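Local coordinates for putative DNA-binding protein (Streptomyces coelicolor, PDB 2EWT) that regulates aerial mycelium formation as a DNA-binding protein, probably contacting DNA through its helix-turn-helix domain, at residues A[15-20]-A[25-30]; A[20-25]-A[60-65]. All blocks are in the same frame, centred on the assembly; numbering follows the deposited sequence.

From the N terminus, helix 3-19 runs into residues 15-20, the first side of contact 1. The chain then turns and returns as helix 24-30, so contact 1 closes a short loop of four residues. Contact 2 starts from that same loop. It closes a far longer one, 34 residues that include helix 37-45 and most of helix 52-62. The two contacts cross along the chain, and their centres lie about 4 Å apart. A probable hydrogen bond joins them, from Arg17 NH1 to Leu22 O at 2.9 Å. Together they tie helix 3-19, helix 24-30 and the end of helix 52-62 into one compact helical domain.

Contact 1. Residues A[15-20]-A[25-30]; sequences AIRTQQ and HGVEEK
Arg17 and Val27 carry the close part of this contact, between the last turn of helix 3-19 and the middle of helix 24-30. Their CA atoms are 8.1 Å apart, and no other pair of the two segments comes nearer by that measure. Arg17 CD lies 3.5 Å from Val27 CG2. Arg17 CG is also near that methyl, at 3.9 Å. The two side chains cross at about a right angle, with the valine meeting the aliphatic stem of the arginine. The stem has CG anti to the backbone N (chi1 168°) and bends at chi3 (66°). Its CH2 groups pack on Val27, while the guanidinium goes to polar partners. Arg17 NE forms a salt bridge with Glu44 of helix 37-45, and NH1 hydrogen-bonds to Leu22 O. These bonds probably fix the rotation of the buried group. Tyr62 and Trp35 also pack against Val27.

The other side is loose. Gln20, just past the end of helix 3-19, comes near Lys30 on the solvent side. The lysine chain is fully extended, with all four torsions near 180°. Even so, Lys30 NZ stays 4.4 Å from the Gln20 amide atom modelled as NE2, and that amide is probably turned over. Only 97 Å² is buried in all, so the hold rests mainly on one arginine and one valine.

Helix 24-30 and helix 37-45, probably the recognition helix, make up the helix-turn-helix. Arg17 and Glu44 tie helix 3-19 to it, much as an arginine-glutamate pair does in the 434 repressor.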
loop_
_atom_site.group_PDB
_atom_site.type_symbol
_atom_site.label_atom_id
_atom_site.label_comp_id
_atom_site.label_asym_id
_atom_site.label_seq_id
_atom_site.Cartn_x
_atom_site.Cartn_y
_atom_site.Cartn_z
ATOM N N ALA A 15 -6.827 8.459 -12.594
ATOM C CA ALA A 15 -8.271 8.451 -12.790
ATOM C C ALA A 15 -8.989 9.161 -11.646
ATOM O O ALA A 15 -9.812 10.042 -11.877
ATOM C CB ALA A 15 -8.776 7.014 -12.919
ATOM N N ILE A 16 -8.673 8.787 -10.409
ATOM C CA ILE A 16 -9.308 9.407 -9.251
ATOM C C ILE A 16 -9.054 10.916 -9.195
ATOM O O ILE A 16 -9.956 11.688 -8.866
ATOM C CB ILE A 16 -8.840 8.733 -7.935
ATOM C CG1 ILE A 16 -9.636 7.446 -7.706
ATOM C CG2 ILE A 16 -9.030 9.674 -6.754
ATOM C CD1 ILE A 16 -9.528 6.434 -8.830
ATOM N N ARG A 17 -7.834 11.333 -9.517
ATOM C CA ARG A 17 -7.501 12.755 -9.513
ATOM C C ARG A 17 -8.363 13.518 -10.512
ATOM O O ARG A 17 -9.037 14.482 -10.153
ATOM C CB ARG A 17 -6.032 12.972 -9.878
ATOM C CG ARG A 17 -5.693 14.429 -10.168
ATOM C CD ARG A 17 -4.205 14.630 -10.404
ATOM N NE ARG A 17 -3.707 13.965 -11.609
ATOM C CZ ARG A 17 -3.976 14.349 -12.855
ATOM N NH1 ARG A 17 -4.755 15.402 -13.087
ATOM N NH2 ARG A 17 -3.433 13.696 -13.875
ATOM N N THR A 18 -8.324 13.082 -11.768
ATOM C CA THR A 18 -9.085 13.723 -12.835
ATOM C C THR A 18 -10.586 13.650 -12.586
ATOM O O THR A 18 -11.318 14.596 -12.881
ATOM C CB THR A 18 -8.774 13.081 -14.204
ATOM O OG1 THR A 18 -9.034 11.672 -14.145
ATOM C CG2 THR A 18 -7.313 13.310 -14.581
ATOM N N GLN A 19 -11.040 12.530 -12.033
ATOM C CA GLN A 19 -12.459 12.337 -11.751
ATOM C C GLN A 19 -13.065 13.432 -10.888
ATOM O O GLN A 19 -14.243 13.760 -11.035
ATOM C CB GLN A 19 -12.687 10.979 -11.086
ATOM C CG GLN A 19 -12.856 9.843 -12.073
ATOM C CD GLN A 19 -13.036 8.506 -11.389
ATOM O OE1 GLN A 19 -13.727 8.403 -10.375
ATOM N NE2 GLN A 19 -12.426 7.469 -11.949
ATOM N N GLN A 20 -12.275 13.994 -9.981
ATOM C CA GLN A 20 -12.785 15.056 -9.131
ATOM C C GLN A 20 -12.370 16.436 -9.629
ATOM O O GLN A 20 -12.328 17.401 -8.866
ATOM C CB GLN A 20 -12.345 14.845 -7.685
ATOM C CG GLN A 20 -10.854 14.847 -7.456
ATOM C CD GLN A 20 -10.507 14.339 -6.075
ATOM O OE1 GLN A 20 -10.645 13.149 -5.788
ATOM N NE2 GLN A 20 -10.071 15.239 -5.207
ATOM N N HIS A 25 -1.519 20.526 -11.342
ATOM C CA HIS A 25 -1.279 21.831 -10.730
ATOM C C HIS A 25 -2.299 22.014 -9.606
ATOM O O HIS A 25 -1.970 22.491 -8.518
ATOM C CB HIS A 25 -1.455 22.948 -11.769
ATOM C CG HIS A 25 -1.185 24.320 -11.234
ATOM N ND1 HIS A 25 -1.717 25.457 -11.804
ATOM C CD2 HIS A 25 -0.426 24.742 -10.196
ATOM C CE1 HIS A 25 -1.300 26.519 -11.138
ATOM N NE2 HIS A 25 -0.515 26.113 -10.158
ATOM N N GLY A 26 -3.541 21.622 -9.883
ATOM C CA GLY A 26 -4.599 21.742 -8.894
ATOM C C GLY A 26 -4.283 20.980 -7.621
ATOM O O GLY A 26 -4.596 21.439 -6.518
ATOM N N VAL A 27 -3.667 19.812 -7.774
ATOM C CA VAL A 27 -3.296 18.989 -6.628
ATOM C C VAL A 27 -2.241 19.708 -5.796
ATOM O O VAL A 27 -2.328 19.744 -4.574
ATOM C CB VAL A 27 -2.748 17.613 -7.076
ATOM C CG1 VAL A 27 -2.095 16.894 -5.899
ATOM C CG2 VAL A 27 -3.883 16.761 -7.626
ATOM N N GLU A 28 -1.247 20.286 -6.467
ATOM C CA GLU A 28 -0.187 21.009 -5.773
ATOM C C GLU A 28 -0.765 22.202 -5.020
ATOM O O GLU A 28 -0.328 22.522 -3.914
ATOM C CB GLU A 28 0.875 21.487 -6.771
ATOM C CG GLU A 28 2.141 22.030 -6.116
ATOM C CD GLU A 28 3.274 22.233 -7.102
ATOM O OE1 GLU A 28 3.606 21.275 -7.832
ATOM O OE2 GLU A 28 3.839 23.348 -7.146
ATOM N N GLU A 29 -1.751 22.861 -5.620
ATOM C CA GLU A 29 -2.373 24.014 -4.984
ATOM C C GLU A 29 -3.229 23.598 -3.798
ATOM O O GLU A 29 -3.076 24.132 -2.702
ATOM C CB GLU A 29 -3.233 24.784 -5.987
ATOM C CG GLU A 29 -2.440 25.458 -7.088
ATOM C CD GLU A 29 -3.327 26.135 -8.112
ATOM O OE1 GLU A 29 -4.157 25.437 -8.736
ATOM O OE2 GLU A 29 -3.193 27.362 -8.294
ATOM N N LYS A 30 -4.123 22.639 -4.014
ATOM C CA LYS A 30 -5.005 22.183 -2.945
ATOM C C LYS A 30 -4.241 21.604 -1.757
ATOM O O LYS A 30 -4.673 21.747 -0.608
ATOM C CB LYS A 30 -6.004 21.144 -3.474
ATOM C CG LYS A 30 -7.062 20.748 -2.448
ATOM C CD LYS A 30 -8.139 19.855 -3.038
ATOM C CE LYS A 30 -9.259 19.627 -2.026
ATOM N NZ LYS A 30 -10.371 18.811 -2.586
#

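Contact 2. Residues A[20-25]-A[60-65]; sequences QGLSLH and DFYGVP
Gln20 meets Tyr62 at the edge of its ring, with the amide plane turned 84° from the ring plane. Gln20 CD is 3.7 Å from Tyr62 CD1. The amide atom modelled as OE1 lies 3.1 Å from Tyr62 O, at the end of helix 52-62. The amide is probably turned over in the model. If so, a nitrogen would face that carbonyl and could donate a hydrogen bond to it. Gln20 CG sits between the backbone N and the carbonyl carbon (chi1 61°), and the extended chain beyond CG carries the amide across to the ring. Cut back to an alanine here, the side chain would probably leave this edge of Tyr62 and the Tyr62 carbonyl without their polar neighbour.

Leu22 is the apolar partner. Its CD1 lies near the plane of the Tyr62 ring at the edge, 4.3 Å from Tyr62 CE1. The same methyl is 4.4 Å from Phe61 CE2. These are loose contacts.

Farther out, Phe61 covers part of one face of the Tyr62 ring and probably helps to position it. Phe61 CD2 lies 3.7 Å above that ring plane, offset toward the rim. Phe61 also packs edge-to-face with Trp35. From helix 3-19, Ile16 and Arg17 touch Tyr62. The helix ends are capped. Ser23 caps helix 24-30 through a bond from Gly26 N to its OG. Gly63, with positive phi, ends helix 52-62 in a Schellman motif, including a bond from its N to Asp60 O (3.0 Å).

The chemistry is mixed. The buried Tyr62 and the partly exposed Phe61 meet one leucine methyl, while a partly exposed amide lies by a helix end and could pair with its carbonyl.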
loop_
_atom_site.group_PDB
_atom_site.type_symbol
_atom_site.label_atom_id
_atom_site.label_comp_id
_atom_site.label_asym_id
_atom_site.label_seq_id
_atom_site.Cartn_x
_atom_site.Cartn_y
_atom_site.Cartn_z
ATOM N N GLN A 20 -12.275 13.994 -9.981
ATOM C CA GLN A 20 -12.785 15.056 -9.131
ATOM C C GLN A 20 -12.370 16.436 -9.629
ATOM O O GLN A 20 -12.328 17.401 -8.866
ATOM C CB GLN A 20 -12.345 14.845 -7.685
ATOM C CG GLN A 20 -10.854 14.847 -7.456
ATOM C CD GLN A 20 -10.507 14.339 -6.075
ATOM O OE1 GLN A 20 -10.645 13.149 -5.788
ATOM N NE2 GLN A 20 -10.071 15.239 -5.207
ATOM N N GLY A 21 -12.056 16.507 -10.920
ATOM C CA GLY A 21 -11.694 17.763 -11.557
ATOM C C GLY A 21 -10.401 18.465 -11.189
ATOM O O GLY A 21 -10.305 19.684 -11.326
ATOM N N LEU A 22 -9.403 17.715 -10.737
ATOM C CA LEU A 22 -8.126 18.313 -10.368
ATOM C C LEU A 22 -7.036 18.018 -11.395
ATOM O O LEU A 22 -6.904 16.891 -11.863
ATOM C CB LEU A 22 -7.668 17.784 -9.005
ATOM C CG LEU A 22 -8.457 18.182 -7.758
ATOM C CD1 LEU A 22 -7.887 17.458 -6.544
ATOM C CD2 LEU A 22 -8.384 19.689 -7.562
ATOM N N SER A 23 -6.273 19.047 -11.755
ATOM C CA SER A 23 -5.153 18.883 -12.672
ATOM C C SER A 23 -3.980 18.638 -11.727
ATOM O O SER A 23 -4.141 18.749 -10.511
ATOM C CB SER A 23 -4.908 20.172 -13.463
ATOM O OG SER A 23 -4.586 21.247 -12.592
ATOM N N LEU A 24 -2.806 18.308 -12.259
ATOM C CA LEU A 24 -1.662 18.095 -11.381
ATOM C C LEU A 24 -1.353 19.402 -10.649
ATOM O O LEU A 24 -0.978 19.394 -9.474
ATOM C CB LEU A 24 -0.447 17.619 -12.186
ATOM C CG LEU A 24 -0.548 16.170 -12.679
ATOM C CD1 LEU A 24 0.634 15.849 -13.585
ATOM C CD2 LEU A 24 -0.588 15.219 -11.483
ATOM N N HIS A 25 -1.519 20.526 -11.342
ATOM C CA HIS A 25 -1.279 21.831 -10.730
ATOM C C HIS A 25 -2.299 22.014 -9.606
ATOM O O HIS A 25 -1.970 22.491 -8.518
ATOM C CB HIS A 25 -1.455 22.948 -11.769
ATOM C CG HIS A 25 -1.185 24.320 -11.234
ATOM N ND1 HIS A 25 -1.717 25.457 -11.804
ATOM C CD2 HIS A 25 -0.426 24.742 -10.196
ATOM C CE1 HIS A 25 -1.300 26.519 -11.138
ATOM N NE2 HIS A 25 -0.515 26.113 -10.158
ATOM N N ASP A 60 -6.551 9.605 1.290
ATOM C CA ASP A 60 -7.201 10.543 2.201
ATOM C C ASP A 60 -7.364 11.895 1.523
ATOM O O ASP A 60 -8.427 12.515 1.594
ATOM C CB ASP A 60 -6.367 10.701 3.474
ATOM C CG ASP A 60 -6.409 9.469 4.356
ATOM O OD1 ASP A 60 -6.753 8.384 3.844
ATOM O OD2 ASP A 60 -6.091 9.582 5.557
ATOM N N PHE A 61 -6.301 12.346 0.866
ATOM C CA PHE A 61 -6.320 13.623 0.164
ATOM C C PHE A 61 -7.437 13.664 -0.873
ATOM O O PHE A 61 -8.185 14.641 -0.956
ATOM C CB PHE A 61 -4.976 13.864 -0.525
ATOM C CG PHE A 61 -4.950 15.099 -1.384
ATOM C CD1 PHE A 61 -4.973 16.366 -0.808
ATOM C CD2 PHE A 61 -4.927 14.991 -2.769
ATOM C CE1 PHE A 61 -4.973 17.514 -1.602
ATOM C CE2 PHE A 61 -4.926 16.131 -3.573
ATOM C CZ PHE A 61 -4.950 17.394 -2.986
ATOM N N TYR A 62 -7.547 12.603 -1.665
ATOM C CA TYR A 62 -8.568 12.527 -2.695
ATOM C C TYR A 62 -9.950 12.195 -2.142
ATOM O O TYR A 62 -10.944 12.277 -2.861
ATOM C CB TYR A 62 -8.166 11.507 -3.759
ATOM C CG TYR A 62 -7.019 11.975 -4.636
ATOM C CD1 TYR A 62 -7.073 13.212 -5.280
ATOM C CD2 TYR A 62 -5.892 11.178 -4.833
ATOM C CE1 TYR A 62 -6.033 13.650 -6.099
ATOM C CE2 TYR A 62 -4.840 11.608 -5.654
ATOM C CZ TYR A 62 -4.920 12.845 -6.282
ATOM O OH TYR A 62 -3.893 13.268 -7.097
ATOM N N GLY A 63 -10.005 11.820 -0.867
ATOM C CA GLY A 63 -11.277 11.498 -0.243
ATOM C C GLY A 63 -11.879 10.176 -0.682
ATOM O O GLY A 63 -13.102 10.027 -0.727
ATOM N N VAL A 64 -11.025 9.209 -1.006
ATOM C CA VAL A 64 -11.489 7.895 -1.437
ATOM C C VAL A 64 -10.801 6.795 -0.636
ATOM O O VAL A 64 -9.719 7.001 -0.086
ATOM C CB VAL A 64 -11.184 7.646 -2.932
ATOM C CG1 VAL A 64 -11.814 8.733 -3.785
ATOM C CG2 VAL A 64 -9.681 7.589 -3.154
ATOM N N PRO A 65 -11.430 5.614 -0.546
ATOM C CA PRO A 65 -10.835 4.498 0.198
ATOM C C PRO A 65 -9.616 3.985 -0.568
ATOM O O PRO A 65 -9.584 4.052 -1.795
ATOM C CB PRO A 65 -11.961 3.465 0.229
ATOM C CG PRO A 65 -13.204 4.306 0.144
ATOM C CD PRO A 65 -12.824 5.312 -0.909
#